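PDB 1UP7: 6-phospho-beta-glucosidase, which hydrolyses cellobiose 6'-phosphate to glucose 6-phosphate and glucose, using NAD+ and a manganese ion as cofactors. Local coordinates for residues I31-F36 / K60-D65; L195-K200 / H355-F360; N91-P96 / E261-E266. All blocks are in the same frame, centred on the assembly; numbering follows the deposited sequence.

Interaction 1 pairs the edge strand of the six-stranded parallel sheet of the NAD-binding Rossmann domain with its neighbour, and it closes before the other two open. Segments 91-96, 195-200, 261-266 and 355-360 then follow, so interactions 2 and 3 alternate along the chain. Interaction 2 lies within the C-terminal family region, where a helix packs on an antiparallel sheet. Centre to centre, interaction 1 is about 40 Å from interaction 2 and 34 Å from interaction 3, while interactions 2 and 3 are about 28 Å apart; none touch. Interaction 1 thus builds the cofactor-binding half, interaction 2 the C-terminal half, and interaction 3 joins the two beside the bound glucose 6-phosphate.

Interaction 1: residues I31-F36 / K60-D65; sequences IDEVIF and KVLISD
Lys-60 N donates to Asp-32 O at 3.0 Å, the first of five backbone hydrogen bonds that pair strands 33-37 and 60-63 in parallel within a Rossmann-type beta-alpha-beta unit. Val-34 gives its N-H to Lys-60 O and accepts from Leu-62 N, and Phe-36 repeats the pattern, bonding through N to Leu-62 O at 2.8 Å and through O to Ser-64 N. CA-H...O contacts, such as Glu-33 CA to Lys-60 O at 3.2 Å, fill in between them.

Glu-33 and Lys-60 run side by side, pointing the same way, yet OE1 and NZ stay 4.5 Å apart, beyond a salt bridge; Glu-33 OE2 instead pairs with Arg-4 of strand 4-8. On this same face Leu-62 CD1 lies against the Glu-33 carboxylate, and its CB meets Ile-35 CG1 at 3.9 Å. Ile-35 CG1 stands anti to the backbone N (chi1 -172°), alongside Leu-62, and Ile-35 CD1 beyond it meets Ser-64 CB.

The other face bears Val-34, Phe-36, Val-61 and Ile-63, and helix 41-55, which links the two strands, covers Phe-36 and Val-61. There Val-61 CG1 sits at the edge of the Phe-36 ring, near its plane, 3.7 Å from CE2.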
loop_
_atom_site.group_PDB
_atom_site.type_symbol
_atom_site.label_atom_id
_atom_site.label_comp_id
_atom_site.label_asym_id
_atom_site.label_seq_id
_atom_site.Cartn_x
_atom_site.Cartn_y
_atom_site.Cartn_z
ATOM N N ILE A 31 -34.693 14.107 -21.269
ATOM C CA ILE A 31 -33.905 15.327 -21.296
ATOM C C ILE A 31 -34.872 16.486 -21.528
ATOM O O ILE A 31 -35.544 16.538 -22.553
ATOM C CB ILE A 31 -32.815 15.274 -22.413
ATOM C CG1 ILE A 31 -31.777 14.182 -22.143
ATOM C CG2 ILE A 31 -32.074 16.627 -22.544
ATOM C CD1 ILE A 31 -30.877 13.909 -23.348
ATOM N N ASP A 32 -34.956 17.418 -20.586
ATOM C CA ASP A 32 -35.919 18.511 -20.753
ATOM C C ASP A 32 -35.320 19.703 -21.465
ATOM O O ASP A 32 -35.976 20.332 -22.288
ATOM C CB ASP A 32 -36.539 18.920 -19.427
ATOM C CG ASP A 32 -37.276 17.786 -18.784
ATOM O OD1 ASP A 32 -38.450 17.563 -19.146
ATOM O OD2 ASP A 32 -36.748 17.038 -17.931
ATOM N N GLU A 33 -34.064 20.009 -21.145
ATOM C CA GLU A 33 -33.381 21.108 -21.807
ATOM C C GLU A 33 -31.866 20.948 -21.873
ATOM O O GLU A 33 -31.237 20.326 -21.016
ATOM C CB GLU A 33 -33.784 22.456 -21.210
ATOM C CG GLU A 33 -33.692 22.523 -19.691
ATOM C CD GLU A 33 -34.247 23.825 -19.114
ATOM O OE1 GLU A 33 -35.389 24.175 -19.466
ATOM O OE2 GLU A 33 -33.542 24.498 -18.314
ATOM N N VAL A 34 -31.306 21.481 -22.949
ATOM C CA VAL A 34 -29.873 21.641 -23.088
ATOM C C VAL A 34 -29.582 23.137 -23.173
ATOM O O VAL A 34 -30.121 23.840 -24.030
ATOM C CB VAL A 34 -29.316 20.848 -24.286
ATOM C CG1 VAL A 34 -27.818 21.009 -24.372
ATOM C CG2 VAL A 34 -29.679 19.349 -24.116
ATOM N N ILE A 35 -28.778 23.618 -22.235
ATOM C CA ILE A 35 -28.427 25.029 -22.211
ATOM C C ILE A 35 -26.945 25.238 -22.535
ATOM O O ILE A 35 -26.069 24.519 -22.031
ATOM C CB ILE A 35 -28.830 25.663 -20.879
ATOM C CG1 ILE A 35 -28.637 27.182 -20.939
ATOM C CG2 ILE A 35 -28.004 25.077 -19.765
ATOM C CD1 ILE A 35 -29.522 27.948 -19.932
ATOM N N PHE A 36 -26.692 26.240 -23.367
ATOM C CA PHE A 36 -25.381 26.487 -23.938
ATOM C C PHE A 36 -24.798 27.785 -23.412
ATOM O O PHE A 36 -25.509 28.783 -23.322
ATOM C CB PHE A 36 -25.465 26.535 -25.486
ATOM C CG PHE A 36 -25.842 25.234 -26.110
ATOM C CD1 PHE A 36 -24.860 24.277 -26.403
ATOM C CD2 PHE A 36 -27.174 24.932 -26.374
ATOM C CE1 PHE A 36 -25.194 23.042 -26.984
ATOM C CE2 PHE A 36 -27.539 23.693 -26.943
ATOM C CZ PHE A 36 -26.531 22.745 -27.266
ATOM N N LYS A 60 -35.956 21.390 -25.119
ATOM C CA LYS A 60 -35.722 22.828 -25.150
ATOM C C LYS A 60 -34.232 23.112 -25.343
ATOM O O LYS A 60 -33.389 22.471 -24.719
ATOM C CB LYS A 60 -36.260 23.466 -23.873
ATOM C CG LYS A 60 -37.760 23.693 -23.870
ATOM C CD LYS A 60 -38.313 24.206 -22.478
ATOM C CE LYS A 60 -37.438 25.320 -21.802
ATOM N NZ LYS A 60 -37.829 26.754 -22.153
ATOM N N VAL A 61 -33.922 24.044 -26.236
ATOM C CA VAL A 61 -32.550 24.483 -26.473
ATOM C C VAL A 61 -32.398 25.939 -26.023
ATOM O O VAL A 61 -33.099 26.819 -26.519
ATOM C CB VAL A 61 -32.198 24.389 -27.961
ATOM C CG1 VAL A 61 -30.804 24.951 -28.234
ATOM C CG2 VAL A 61 -32.357 22.951 -28.483
ATOM N N LEU A 62 -31.483 26.187 -25.091
ATOM C CA LEU A 62 -31.340 27.510 -24.499
ATOM C C LEU A 62 -29.914 28.039 -24.552
ATOM O O LEU A 62 -28.957 27.280 -24.530
ATOM C CB LEU A 62 -31.847 27.485 -23.047
ATOM C CG LEU A 62 -33.259 26.925 -22.842
ATOM C CD1 LEU A 62 -33.537 26.594 -21.367
ATOM C CD2 LEU A 62 -34.312 27.884 -23.429
ATOM N N ILE A 63 -29.789 29.361 -24.610
ATOM C CA ILE A 63 -28.503 30.006 -24.430
ATOM C C ILE A 63 -28.522 30.790 -23.115
ATOM O O ILE A 63 -29.463 31.521 -22.847
ATOM C CB ILE A 63 -28.181 30.908 -25.661
ATOM C CG1 ILE A 63 -27.968 30.038 -26.928
ATOM C CG2 ILE A 63 -26.942 31.768 -25.384
ATOM C CD1 ILE A 63 -27.892 30.814 -28.237
ATOM N N SER A 64 -27.499 30.591 -22.290
ATOM C CA SER A 64 -27.292 31.415 -21.129
ATOM C C SER A 64 -26.157 32.404 -21.387
ATOM O O SER A 64 -25.087 32.020 -21.904
ATOM C CB SER A 64 -26.968 30.551 -19.941
ATOM O OG SER A 64 -26.592 31.345 -18.850
ATOM N N ASP A 65 -26.387 33.661 -21.009
ATOM C CA ASP A 65 -25.356 34.700 -21.105
ATOM C C ASP A 65 -24.203 34.501 -20.138
ATOM O O ASP A 65 -23.176 35.114 -20.323
ATOM C CB ASP A 65 -25.961 36.102 -20.892
ATOM C CG ASP A 65 -26.786 36.581 -22.075
ATOM O OD1 ASP A 65 -26.484 36.165 -23.213
ATOM O OD2 ASP A 65 -27.752 37.388 -21.948
#

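Interaction 2: residues L195-K200 / H355-F360; sequences LSFIEK and HFALSF
Phe-197 and Ala-357 meet where helix 355-376 packs on strand 195-203, the central strand of an antiparallel sheet in the C-terminal family 4 glycosidase region. The two short segments run nearly antiparallel, at 170°, with their axes 9.1 Å apart, and no hydrogen bond joins them.

The main feature is a CH-pi contact. Ala-357 CB lies over one face of the Phe-197 ring, 3.7 Å from its centroid and displaced a little toward the CD1 side of the rim. Phe-197 CG stands anti to its own carbonyl carbon (chi1 -55°), and the ring reaches across the alanine to the next turn of the helix. There its CZ touches Phe-360 CD2 at 3.9 Å, the two side chains crossing at about a right angle. More loosely, Phe-197 CE2 approaches Phe-356 CD2 at the edge of the Phe-356 ring. Leu-195 adds a second point of contact: its CD2 rests 3.7 Å from Phe-360 O and also meets Phe-360 CB. Within the helix, Ser-359 OG donates to Phe-356 O at 2.6 Å.

Leu-195 directly follows the manganese ligand His-194. Leu-248 of the short helix 245-248 covers Phe-356 and Phe-360, Tyr-190 of strand 185-190 touches Ala-357, and Leu-358, on another side of the helix, packs on Met-366 of a second subunit.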
loop_
_atom_site.group_PDB
_atom_site.type_symbol
_atom_site.label_atom_id
_atom_site.label_comp_id
_atom_site.label_asym_id
_atom_site.label_seq_id
_atom_site.Cartn_x
_atom_site.Cartn_y
_atom_site.Cartn_z
ATOM N N LEU A 195 -2.115 8.202 -23.263
ATOM C CA LEU A 195 -0.959 7.453 -22.797
ATOM C C LEU A 195 -1.478 6.144 -22.208
ATOM O O LEU A 195 -1.305 5.841 -21.027
ATOM C CB LEU A 195 -0.222 8.275 -21.756
ATOM C CG LEU A 195 1.230 7.903 -21.491
ATOM C CD1 LEU A 195 2.165 8.548 -22.481
ATOM C CD2 LEU A 195 1.605 8.257 -20.085
ATOM N N SER A 196 -2.169 5.394 -23.050
ATOM C CA SER A 196 -2.927 4.250 -22.611
ATOM C C SER A 196 -2.543 3.020 -23.416
ATOM O O SER A 196 -1.959 3.137 -24.510
ATOM C CB SER A 196 -4.429 4.548 -22.751
ATOM O OG SER A 196 -4.786 4.757 -24.123
ATOM N N PHE A 197 -2.878 1.861 -22.847
ATOM C CA PHE A 197 -2.369 0.580 -23.300
ATOM C C PHE A 197 -3.502 -0.428 -23.216
ATOM O O PHE A 197 -4.291 -0.410 -22.274
ATOM C CB PHE A 197 -1.162 0.170 -22.448
ATOM C CG PHE A 197 -0.069 1.208 -22.424
ATOM C CD1 PHE A 197 -0.127 2.290 -21.524
ATOM C CD2 PHE A 197 0.988 1.135 -23.329
ATOM C CE1 PHE A 197 0.848 3.263 -21.514
ATOM C CE2 PHE A 197 1.984 2.082 -23.320
ATOM C CZ PHE A 197 1.925 3.158 -22.412
ATOM N N ILE A 198 -3.599 -1.303 -24.204
ATOM C CA ILE A 198 -4.551 -2.393 -24.144
ATOM C C ILE A 198 -3.760 -3.681 -24.079
ATOM O O ILE A 198 -2.894 -3.942 -24.930
ATOM C CB ILE A 198 -5.533 -2.361 -25.370
ATOM C CG1 ILE A 198 -6.358 -1.081 -25.356
ATOM C CG2 ILE A 198 -6.461 -3.604 -25.393
ATOM C CD1 ILE A 198 -7.108 -0.784 -26.657
ATOM N N GLU A 199 -4.078 -4.477 -23.068
ATOM C CA GLU A 199 -3.367 -5.714 -22.804
ATOM C C GLU A 199 -4.177 -6.915 -23.270
ATOM O O GLU A 199 -3.600 -7.906 -23.743
ATOM C CB GLU A 199 -3.051 -5.797 -21.305
ATOM C CG GLU A 199 -1.958 -6.780 -20.914
ATOM C CD GLU A 199 -1.400 -6.504 -19.522
ATOM O OE1 GLU A 199 -1.556 -5.388 -18.987
ATOM O OE2 GLU A 199 -0.796 -7.412 -18.948
ATOM N N LYS A 200 -5.495 -6.828 -23.129
ATOM C CA LYS A 200 -6.397 -7.930 -23.490
ATOM C C LYS A 200 -7.635 -7.412 -24.200
ATOM O O LYS A 200 -8.131 -6.334 -23.890
ATOM C CB LYS A 200 -6.816 -8.770 -22.244
ATOM C CG LYS A 200 -5.625 -9.253 -21.371
ATOM C CD LYS A 200 -5.518 -10.760 -21.267
ATOM C CE LYS A 200 -4.267 -11.335 -21.964
ATOM N NZ LYS A 200 -4.602 -12.703 -22.620
ATOM N N HIS A 355 5.131 -3.507 -16.879
ATOM C CA HIS A 355 6.201 -2.572 -16.486
ATOM C C HIS A 355 6.467 -1.541 -17.563
ATOM O O HIS A 355 6.777 -0.397 -17.254
ATOM C CB HIS A 355 7.510 -3.296 -16.135
ATOM C CG HIS A 355 7.370 -4.273 -15.009
ATOM N ND1 HIS A 355 7.891 -5.550 -15.058
ATOM C CD2 HIS A 355 6.761 -4.161 -13.804
ATOM C CE1 HIS A 355 7.595 -6.185 -13.940
ATOM N NE2 HIS A 355 6.924 -5.361 -13.158
ATOM N N PHE A 356 6.329 -1.942 -18.826
ATOM C CA PHE A 356 6.569 -1.050 -19.970
ATOM C C PHE A 356 5.570 0.089 -19.929
ATOM O O PHE A 356 5.921 1.260 -20.069
ATOM C CB PHE A 356 6.393 -1.799 -21.296
ATOM C CG PHE A 356 6.683 -0.976 -22.526
ATOM C CD1 PHE A 356 7.978 -0.892 -23.040
ATOM C CD2 PHE A 356 5.659 -0.287 -23.187
ATOM C CE1 PHE A 356 8.246 -0.160 -24.195
ATOM C CE2 PHE A 356 5.925 0.461 -24.330
ATOM C CZ PHE A 356 7.232 0.520 -24.841
ATOM N N ALA A 357 4.311 -0.253 -19.739
ATOM C CA ALA A 357 3.281 0.767 -19.535
ATOM C C ALA A 357 3.532 1.631 -18.271
ATOM O O ALA A 357 3.367 2.848 -18.310
ATOM C CB ALA A 357 1.894 0.148 -19.503
ATOM N N LEU A 358 3.919 1.005 -17.164
ATOM C CA LEU A 358 4.174 1.755 -15.926
ATOM C C LEU A 358 5.329 2.773 -16.095
ATOM O O LEU A 358 5.270 3.850 -15.525
ATOM C CB LEU A 358 4.430 0.809 -14.754
ATOM C CG LEU A 358 3.181 0.464 -13.934
ATOM C CD1 LEU A 358 2.014 -0.018 -14.796
ATOM C CD2 LEU A 358 3.483 -0.531 -12.805
ATOM N N SER A 359 6.350 2.453 -16.896
ATOM C CA SER A 359 7.454 3.379 -17.078
ATOM C C SER A 359 6.913 4.717 -17.573
ATOM O O SER A 359 7.330 5.784 -17.076
ATOM C CB SER A 359 8.511 2.857 -18.039
ATOM O OG SER A 359 7.995 2.701 -19.362
ATOM N N PHE A 360 5.976 4.679 -18.521
ATOM C CA PHE A 360 5.370 5.933 -18.983
ATOM C C PHE A 360 4.380 6.529 -17.983
ATOM O O PHE A 360 4.445 7.713 -17.711
ATOM C CB PHE A 360 4.695 5.786 -20.349
ATOM C CG PHE A 360 5.647 5.384 -21.445
ATOM C CD1 PHE A 360 6.478 6.334 -22.048
ATOM C CD2 PHE A 360 5.713 4.064 -21.863
ATOM C CE1 PHE A 360 7.360 5.961 -23.054
ATOM C CE2 PHE A 360 6.581 3.687 -22.873
ATOM C CZ PHE A 360 7.410 4.633 -23.455
#

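Interaction 3: residues N91-P96 / E261-E266; sequences NDEGIP and ELRARE. With G6P (6-O-phosphono-alpha-D-glucopyranose), chain J.
Glu-93 OE1 accepts the backbone N-H of Ala-264 at 2.8 Å through its syn lone pair, the hydrogen bond that ties helix 85-94 to the first turn of helix 263-278. The same oxygen lies close to Ala-264 CB, at 3.1 Å. Van der Waals contact comes from Leu-262, at the N-cap position of the second helix, whose CD2 packs on Glu-93 CB at 3.7 Å and against the backbone of Gly-94.

Charged contacts gather at Arg-263. Its chain turns at chi2 (56°), and the guanidinium meets the phosphate edge-on: NE bonds to O2P of glucose 6-phosphate at 2.6 Å, nearly straight, and NH2 to O1P at 3.1 Å. NH1 pairs with Glu-266 OE2 at 2.8 Å, and NH2 also reaches Lys-290 O, so bonds from NE, NH1 and NH2 fix how the guanidinium is turned. An alanine in place of Arg-263 would probably leave O1P and O2P without these donors and Glu-266 OE2 without its salt-bridge mate.

Glu-93 OE2 forms a salt bridge with Arg-89, which is itself hydrogen-bonded to the bound glucose 6-phosphate. One second-shell carboxylate thus grips the start of the Arg-263 helix with one oxygen and Arg-89 with the other, consistent with its setting two substrate-binding arginines relative to each other.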
loop_
_atom_site.group_PDB
_atom_site.type_symbol
_atom_site.label_atom_id
_atom_site.label_comp_id
_atom_site.label_asym_id
_atom_site.label_seq_id
_atom_site.Cartn_x
_atom_site.Cartn_y
_atom_site.Cartn_z
ATOM N N ASN A 91 0.380 28.578 -30.327
ATOM C CA ASN A 91 1.526 28.801 -29.448
ATOM C C ASN A 91 2.005 27.501 -28.819
ATOM O O ASN A 91 3.214 27.256 -28.787
ATOM C CB ASN A 91 1.199 29.816 -28.325
ATOM C CG ASN A 91 0.917 31.241 -28.844
ATOM O OD1 ASN A 91 1.442 31.655 -29.850
ATOM N ND2 ASN A 91 0.077 31.984 -28.119
ATOM N N ASP A 92 1.058 26.687 -28.340
ATOM C CA ASP A 92 1.362 25.385 -27.765
ATOM C C ASP A 92 2.215 24.491 -28.676
ATOM O O ASP A 92 3.188 23.919 -28.202
ATOM C CB ASP A 92 0.061 24.644 -27.383
ATOM C CG ASP A 92 -0.677 25.279 -26.198
ATOM O OD1 ASP A 92 -0.074 26.068 -25.430
ATOM O OD2 ASP A 92 -1.883 25.025 -25.957
ATOM N N GLU A 93 1.820 24.383 -29.947
ATOM C CA GLU A 93 2.469 23.516 -30.924
ATOM C C GLU A 93 3.744 24.148 -31.479
ATOM O O GLU A 93 4.749 23.468 -31.661
ATOM C CB GLU A 93 1.488 23.177 -32.072
ATOM C CG GLU A 93 0.157 22.606 -31.608
ATOM C CD GLU A 93 -0.888 22.518 -32.723
ATOM O OE1 GLU A 93 -0.867 23.367 -33.644
ATOM O OE2 GLU A 93 -1.750 21.606 -32.676
ATOM N N GLY A 94 3.703 25.460 -31.717
ATOM C CA GLY A 94 4.774 26.161 -32.444
ATOM C C GLY A 94 6.030 26.509 -31.655
ATOM O O GLY A 94 7.153 26.362 -32.157
ATOM N N ILE A 95 5.840 26.955 -30.411
ATOM C CA ILE A 95 6.925 27.425 -29.557
ATOM C C ILE A 95 8.020 26.384 -29.220
ATOM O O ILE A 95 9.191 26.749 -29.301
ATOM C CB ILE A 95 6.325 28.134 -28.257
ATOM C CG1 ILE A 95 5.861 29.563 -28.577
ATOM C CG2 ILE A 95 7.283 28.103 -27.062
ATOM C CD1 ILE A 95 4.921 30.203 -27.493
ATOM N N PRO A 96 7.671 25.144 -28.821
ATOM C CA PRO A 96 8.687 24.121 -28.528
ATOM C C PRO A 96 9.566 23.765 -29.709
ATOM O O PRO A 96 10.703 23.343 -29.497
ATOM C CB PRO A 96 7.861 22.896 -28.090
ATOM C CG PRO A 96 6.524 23.434 -27.681
ATOM C CD PRO A 96 6.307 24.644 -28.551
ATOM N N GLU A 261 2.562 22.367 -41.913
ATOM C CA GLU A 261 1.716 23.360 -41.274
ATOM C C GLU A 261 1.287 22.935 -39.854
ATOM O O GLU A 261 1.027 21.743 -39.549
ATOM C CB GLU A 261 0.540 23.780 -42.211
ATOM C CG GLU A 261 -0.703 24.387 -41.543
ATOM C CD GLU A 261 -1.894 24.644 -42.492
ATOM O OE1 GLU A 261 -2.282 23.726 -43.275
ATOM O OE2 GLU A 261 -2.472 25.772 -42.440
ATOM N N LEU A 262 1.278 23.908 -38.952
ATOM C CA LEU A 262 0.807 23.633 -37.589
ATOM C C LEU A 262 -0.639 23.135 -37.611
ATOM O O LEU A 262 -1.483 23.737 -38.271
ATOM C CB LEU A 262 0.900 24.879 -36.695
ATOM C CG LEU A 262 2.304 25.347 -36.248
ATOM C CD1 LEU A 262 2.228 26.742 -35.676
ATOM C CD2 LEU A 262 2.980 24.392 -35.267
ATOM N N ARG A 263 -0.908 22.034 -36.921
ATOM C CA ARG A 263 -2.237 21.477 -36.894
ATOM C C ARG A 263 -3.261 22.572 -36.555
ATOM O O ARG A 263 -4.314 22.667 -37.188
ATOM C CB ARG A 263 -2.313 20.381 -35.855
ATOM C CG ARG A 263 -3.655 19.686 -35.806
ATOM C CD ARG A 263 -4.140 19.064 -37.146
ATOM N NE ARG A 263 -5.543 18.654 -37.009
ATOM C CZ ARG A 263 -6.382 18.439 -38.019
ATOM N NH1 ARG A 263 -5.972 18.583 -39.273
ATOM N NH2 ARG A 263 -7.644 18.080 -37.766
ATOM N N ALA A 264 -2.943 23.408 -35.557
ATOM C CA ALA A 264 -3.868 24.454 -35.129
ATOM C C ALA A 264 -4.269 25.374 -36.264
ATOM O O ALA A 264 -5.423 25.819 -36.304
ATOM C CB ALA A 264 -3.328 25.298 -33.921
ATOM N N ARG A 265 -3.339 25.677 -37.174
ATOM C CA ARG A 265 -3.689 26.479 -38.329
ATOM C C ARG A 265 -4.547 25.736 -39.330
ATOM O O ARG A 265 -5.388 26.380 -39.964
ATOM C CB ARG A 265 -2.488 27.156 -39.021
ATOM C CG ARG A 265 -1.824 28.262 -38.229
ATOM C CD ARG A 265 -0.478 28.667 -38.771
ATOM N NE ARG A 265 -0.564 29.657 -39.856
ATOM C CZ ARG A 265 -0.505 30.966 -39.660
ATOM N NH1 ARG A 265 -0.361 31.444 -38.425
ATOM N NH2 ARG A 265 -0.584 31.805 -40.687
ATOM N N GLU A 266 -4.380 24.416 -39.479
ATOM C CA GLU A 266 -5.282 23.747 -40.414
ATOM C C GLU A 266 -6.668 23.679 -39.799
ATOM O O GLU A 266 -7.636 23.908 -40.486
ATOM C CB GLU A 266 -4.758 22.451 -41.040
ATOM C CG GLU A 266 -4.146 21.395 -40.142
ATOM C CD GLU A 266 -3.506 20.260 -40.986
ATOM O OE1 GLU A 266 -3.028 20.552 -42.123
ATOM O OE2 GLU A 266 -3.470 19.084 -40.526
HETATM C C1 G6P J . -7.937 12.811 -31.187
HETATM C C2 G6P J . -7.695 12.970 -29.660
HETATM C C3 G6P J . -8.355 14.256 -29.164
HETATM C C4 G6P J . -7.701 15.414 -29.901
HETATM C C5 G6P J . -8.008 15.261 -31.403
HETATM C C6 G6P J . -7.336 16.372 -32.199
HETATM O O1 G6P J . -7.305 11.658 -31.774
HETATM O O2 G6P J . -8.194 11.880 -28.886
HETATM O O3 G6P J . -8.272 14.414 -27.743
HETATM O O4 G6P J . -8.123 16.664 -29.354
HETATM O O5 G6P J . -7.534 13.991 -31.919
HETATM O O6 G6P J . -8.097 16.710 -33.348
HETATM P P G6P J . -7.985 18.174 -34.009
HETATM O O1P G6P J . -9.066 18.237 -35.063
HETATM O O2P G6P J . -6.655 18.478 -34.681
HETATM O O3P G6P J . -8.250 19.173 -32.918
#